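PDB 5LSM: FMN-dependent nitronate monooxygenase from Shewanella oneidensis, which probably oxidises propionate 3-nitronate with molecular oxygen to 3-oxopropanoate, nitrate and nitrite, using FMN as cofactor, and so detoxifies the nitronate. Local coordinates for residues I218-A221 with T222-R225; T154-T157 with V158-L162; I279-R282 with F283-E286. All coordinates share one frame; numbering follows the deposited sequence.

Interaction 1: I218-A221 with T222-R225; sequences IVDA and TTVR
D220 caps the N-terminus of helix 221-229 by reaching forward to T223, at the end of the loop that follows strand 212-215. The contact is local, between residues three to six apart in one unbroken stretch. D220 OD1 accepts two bonds from the same residue. T223 N reaches it at 2.7 Å, nearly along the C-O axis and almost straight, with an angle of 163° at the hydrogen. T223 OG1 donates to it at 2.5 Å from above the carboxylate plane, 53° out of it. CG of D220 is wedged between the two backbone branches (chi1 61°), which turns OD1 forward over the first turn. The carboxylate lies beside the helix N-terminus, which would favour its negative charge.

T223 OG1 works in both directions. While it donates to D220, it accepts from V219 N at 3.0 Å. The hydroxyl thus ties the incoming loop to the first turn, and these bonds fix its rotation. Two backbone bonds start the helix: V224 N to D220 O at 2.9 Å, and R225 N to A221 O at 3.0 Å. Next to the cap, methyl meets methyl. CG2 of I218 touches CG2 of V224 at 3.4 Å, the two side chains crossing at about a right angle. CG2 of I218 is anti to the backbone N, which puts it against V224.

G217, just before the loop, binds FMN, and the V219 side chain lies close to the flavin nucleotide. On the subunit interface, T222 and T223 of helix 221-229 pack on M230 of the second subunit, and I218 packs on F198 of that subunit. The apolar pair also packs on strand 234-237: I218 on V235 and V237, and V224 on V235.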
# COMPACT_ATOMS: atom_id res chain seq x y z
N ILE A 218 6.73 -4.68 -8.42
CA ILE A 218 7.05 -5.87 -9.20
C ILE A 218 8.52 -5.80 -9.53
O ILE A 218 8.97 -4.93 -10.30
CB ILE A 218 6.20 -5.98 -10.50
CG1 ILE A 218 4.71 -6.19 -10.18
CG2 ILE A 218 6.64 -7.19 -11.32
CD1 ILE A 218 4.02 -4.97 -9.62
N VAL A 219 9.29 -6.67 -8.88
CA VAL A 219 10.76 -6.55 -8.85
C VAL A 219 11.50 -7.83 -9.22
O VAL A 219 12.72 -7.81 -9.38
CB VAL A 219 11.27 -6.12 -7.47
CG1 VAL A 219 10.72 -4.75 -7.10
CG2 VAL A 219 10.91 -7.15 -6.42
N ASP A 220 10.78 -8.94 -9.36
CA ASP A 220 11.43 -10.21 -9.58
C ASP A 220 10.45 -11.24 -10.09
O ASP A 220 9.29 -10.92 -10.34
CB ASP A 220 12.11 -10.69 -8.28
CG ASP A 220 11.12 -10.90 -7.11
OD1 ASP A 220 9.90 -11.10 -7.36
OD2 ASP A 220 11.57 -10.89 -5.94
N ALA A 221 10.92 -12.47 -10.29
CA ALA A 221 10.12 -13.54 -10.88
C ALA A 221 8.90 -13.84 -10.02
O ALA A 221 7.80 -13.94 -10.52
CB ALA A 221 10.96 -14.80 -11.08
N THR A 222 9.11 -13.97 -8.73
CA THR A 222 8.01 -14.27 -7.83
C THR A 222 6.93 -13.21 -7.90
O THR A 222 5.76 -13.52 -7.98
CB THR A 222 8.50 -14.39 -6.38
OG1 THR A 222 9.22 -15.61 -6.25
CG2 THR A 222 7.34 -14.41 -5.40
N THR A 223 7.33 -11.94 -7.83
CA THR A 223 6.35 -10.87 -7.78
C THR A 223 5.65 -10.70 -9.13
O THR A 223 4.44 -10.39 -9.18
CB THR A 223 6.94 -9.52 -7.31
OG1 THR A 223 8.22 -9.32 -7.89
CG2 THR A 223 7.06 -9.47 -5.77
N VAL A 224 6.37 -10.94 -10.21
CA VAL A 224 5.75 -10.97 -11.54
C VAL A 224 4.66 -12.04 -11.53
O VAL A 224 3.52 -11.79 -11.96
CB VAL A 224 6.80 -11.22 -12.66
CG1 VAL A 224 6.14 -11.46 -14.01
CG2 VAL A 224 7.74 -10.03 -12.77
N ARG A 225 4.97 -13.17 -10.89
CA ARG A 225 4.04 -14.31 -10.84
C ARG A 225 2.78 -13.97 -10.06
O ARG A 225 1.67 -14.20 -10.54
CB ARG A 225 4.70 -15.58 -10.25
CG ARG A 225 3.83 -16.84 -10.37
CD ARG A 225 4.52 -18.12 -9.88
NE ARG A 225 3.58 -19.26 -9.88
CZ ARG A 225 3.15 -19.93 -10.96
NH1 ARG A 225 3.62 -19.65 -12.18
NH2 ARG A 225 2.25 -20.89 -10.82

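Interaction 2: T154-T157 with V158-L162; sequences TATT and VEEAL
T156 and E160 hold each other by two hydrogen bonds that end on one carboxylate oxygen. T156 N gives to E160 OE1 at 2.8 Å, meeting it almost end-on. T156 OG1 bonds to the same OE1 at 2.7 Å, on the syn side and 29° out of the carboxylate plane. The E160 chain runs extended beyond CG, which brings the carboxylate back over the turn to T156. Its other oxygen, OE2, accepts from the backbone N of F186 and of L187. Both oxygens of this buried carboxylate therefore have partners, and four donors around it probably favour the charged form.

The second group of bonds caps the helix. T157 is the N-cap of helix 158-166. Its OG1 accepts from E160 N at 3.1 Å, with a nearly straight 165° at the hydrogen. A chi1 of 60° sets this OG1 astride the T157 backbone, in line for the N-H of E160. A161 N then bonds to T157 O at 3.1 Å, the first regular turn of the helix. This capped turn joins strand to helix in the beta-alpha-beta unit made by strand 150-155, helix 158-166 and strand 171-175, within the TIM-barrel-type fold of the family.

The apolar part is small. A155 points toward the helix, and its CB lies 3.9 Å from CB of A161. I204 of helix 197-207 packs on both alanines. On the polar side, T156 touches Q175, a residue that binds FMN.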
# COMPACT_ATOMS: atom_id res chain seq x y z
N THR A 154 -2.25 5.71 -16.72
CA THR A 154 -2.14 5.20 -15.36
C THR A 154 -3.44 5.48 -14.56
O THR A 154 -4.00 6.56 -14.65
CB THR A 154 -0.87 5.76 -14.65
OG1 THR A 154 0.30 5.04 -15.09
CG2 THR A 154 -0.97 5.62 -13.15
N ALA A 155 -3.95 4.47 -13.88
CA ALA A 155 -5.06 4.63 -12.94
C ALA A 155 -4.58 4.31 -11.54
O ALA A 155 -3.93 3.28 -11.34
CB ALA A 155 -6.17 3.68 -13.31
N THR A 156 -4.92 5.17 -10.58
CA THR A 156 -4.65 4.89 -9.16
C THR A 156 -5.90 4.56 -8.35
O THR A 156 -5.81 4.33 -7.15
CB THR A 156 -3.94 6.05 -8.44
OG1 THR A 156 -4.81 7.20 -8.36
CG2 THR A 156 -2.63 6.41 -9.15
N THR A 157 -7.06 4.55 -9.01
CA THR A 157 -8.29 4.10 -8.40
C THR A 157 -9.15 3.41 -9.47
O THR A 157 -8.89 3.54 -10.66
CB THR A 157 -9.11 5.28 -7.84
OG1 THR A 157 -9.44 6.18 -8.92
CG2 THR A 157 -8.35 6.03 -6.75
N VAL A 158 -10.24 2.80 -9.02
CA VAL A 158 -11.23 2.24 -9.92
C VAL A 158 -11.96 3.30 -10.75
O VAL A 158 -12.26 3.06 -11.92
CB VAL A 158 -12.26 1.37 -9.15
CG1 VAL A 158 -13.36 0.89 -10.09
CG2 VAL A 158 -11.55 0.18 -8.54
N GLU A 159 -12.25 4.45 -10.16
CA GLU A 159 -12.92 5.53 -10.91
C GLU A 159 -12.04 6.00 -12.06
O GLU A 159 -12.53 6.21 -13.17
CB GLU A 159 -13.24 6.71 -10.02
CG GLU A 159 -14.47 6.51 -9.16
CD GLU A 159 -14.20 5.71 -7.90
OE1 GLU A 159 -13.03 5.69 -7.42
OE2 GLU A 159 -15.17 5.11 -7.39
N GLU A 160 -10.75 6.19 -11.78
CA GLU A 160 -9.80 6.61 -12.80
C GLU A 160 -9.72 5.58 -13.92
O GLU A 160 -9.70 5.93 -15.10
CB GLU A 160 -8.41 6.88 -12.18
CG GLU A 160 -8.28 8.30 -11.62
CD GLU A 160 -7.05 8.52 -10.74
OE1 GLU A 160 -6.18 7.64 -10.67
OE2 GLU A 160 -6.96 9.61 -10.11
N ALA A 161 -9.75 4.30 -13.56
CA ALA A 161 -9.69 3.25 -14.56
C ALA A 161 -10.93 3.29 -15.49
O ALA A 161 -10.82 3.09 -16.70
CB ALA A 161 -9.57 1.90 -13.89
N LEU A 162 -12.09 3.59 -14.92
CA LEU A 162 -13.31 3.65 -15.68
C LEU A 162 -13.32 4.88 -16.58
O LEU A 162 -13.89 4.86 -17.68
CB LEU A 162 -14.52 3.68 -14.75
CG LEU A 162 -14.82 2.35 -14.06
CD1 LEU A 162 -15.66 2.55 -12.81
CD2 LEU A 162 -15.52 1.41 -15.02

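Interaction 3: I279-R282 with F283-E286; sequences IVNR and FMAE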
# COMPACT_ATOMS: atom_id res chain seq x y z
N ILE A 279 13.15 7.61 -1.70
CA ILE A 279 13.88 7.33 -0.48
C ILE A 279 13.88 8.56 0.43
O ILE A 279 13.99 9.68 -0.07
CB ILE A 279 15.32 6.89 -0.78
CG1 ILE A 279 15.31 5.56 -1.54
CG2 ILE A 279 16.09 6.71 0.52
CD1 ILE A 279 16.57 5.29 -2.31
N VAL A 280 13.65 8.36 1.73
CA VAL A 280 13.44 9.47 2.66
C VAL A 280 14.78 10.13 2.96
O VAL A 280 15.73 9.43 3.29
CB VAL A 280 12.78 9.01 3.99
CG1 VAL A 280 12.93 10.07 5.09
CG2 VAL A 280 11.30 8.69 3.77
N ASN A 281 14.84 11.45 2.77
CA ASN A 281 16.05 12.21 3.05
C ASN A 281 15.80 13.40 4.00
O ASN A 281 14.69 13.55 4.53
CB ASN A 281 16.73 12.66 1.73
CG ASN A 281 15.80 13.43 0.79
OD1 ASN A 281 14.92 14.15 1.20
ND2 ASN A 281 16.08 13.34 -0.49
N ARG A 282 16.85 14.16 4.30
CA ARG A 282 16.78 15.23 5.29
C ARG A 282 15.70 16.24 4.91
O ARG A 282 14.89 16.66 5.75
CB ARG A 282 18.14 15.95 5.40
CG ARG A 282 18.18 17.15 6.36
CD ARG A 282 19.47 17.94 6.18
NE ARG A 282 19.44 19.25 6.84
CZ ARG A 282 20.31 20.23 6.58
NH1 ARG A 282 21.27 20.07 5.67
NH2 ARG A 282 20.18 21.41 7.19
N PHE A 283 15.70 16.62 3.64
CA PHE A 283 14.77 17.63 3.14
C PHE A 283 13.32 17.16 3.42
O PHE A 283 12.53 17.89 4.01
CB PHE A 283 15.03 17.90 1.65
CG PHE A 283 14.21 19.02 1.06
CD1 PHE A 283 14.01 20.20 1.75
CD2 PHE A 283 13.66 18.89 -0.20
CE1 PHE A 283 13.25 21.23 1.21
CE2 PHE A 283 12.89 19.89 -0.74
CZ PHE A 283 12.68 21.06 -0.04
N MET A 284 13.04 15.89 3.14
CA MET A 284 11.70 15.36 3.38
C MET A 284 11.39 15.27 4.87
O MET A 284 10.28 15.62 5.30
CB MET A 284 11.52 13.99 2.75
CG MET A 284 11.66 13.96 1.23
SD MET A 284 11.87 12.25 0.68
CE MET A 284 13.02 12.47 -0.68
N ALA A 285 12.36 14.82 5.67
CA ALA A 285 12.16 14.70 7.11
C ALA A 285 11.93 16.07 7.79
O ALA A 285 11.11 16.17 8.70
CB ALA A 285 13.32 13.98 7.76
N GLU A 286 12.59 17.12 7.31
CA GLU A 286 12.56 18.43 8.00
C GLU A 286 11.43 19.30 7.49
O GLU A 286 10.92 20.11 8.24
CB GLU A 286 13.89 19.18 7.84
CG GLU A 286 15.03 18.52 8.60
CD GLU A 286 16.36 19.22 8.36
OE1 GLU A 286 16.41 20.18 7.58
OE2 GLU A 286 17.38 18.77 8.94
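The chain leaves strand 276-279 extended and turns into helix 282-287 at N281, where A285 N bonds to N281 O at 2.9 Å and E286 N to R282 O at 2.8 Å. N281 OD1 accepts from M284 N at 3.2 Å. The N281 side chain is turned to chi1 54°, a rotation that brings OD1 to M284 N. The M284 side chain folds back across the N281 amide at about a right angle, bringing its thioether end beside that amide and I279 O.

R282 and E286 form a salt bridge one turn apart. R282 NE meets E286 OE2 at 3.0 Å, in the guanidinium plane and on the syn side of the carboxylate, though tilted out of the carboxylate plane. The two planes stand 76° apart. R282 NH2 also makes a salt bridge to E96, and E286 OE1 bonds to Y93 OH. With an alanine here, E286 and E96 would probably lose their shared cation, and the tie to helix 91-97 would be weakened. The F283 ring meets F271 edge-to-face and also meets F319. An asparagine N-cap with an i to i+4 salt bridge starts helix 282-287, which follows the small antiparallel sheet.

All three interactions are helix N-caps, by T157, D220 and N281 in interactions 2, 1 and 3. They lie in that order along the chain. None touches another. Interactions 1 and 2 have centres 23 Å apart, and the centre of each is 29 Å from that of interaction 3. Interactions 1 and 2 both follow strands of the parallel barrel sheet, which also carries the FMN-binding residues Q175 and Q236, whereas interaction 3 follows a strand of the small antiparallel sheet. Their distances to the cofactor differ. Between nearest atoms, the side chain of V219 is about 5 Å from the bound FMN. The side chain of T156 is about 8 Å from the FMN. The side chain of I279 is about 9 Å from the FMN.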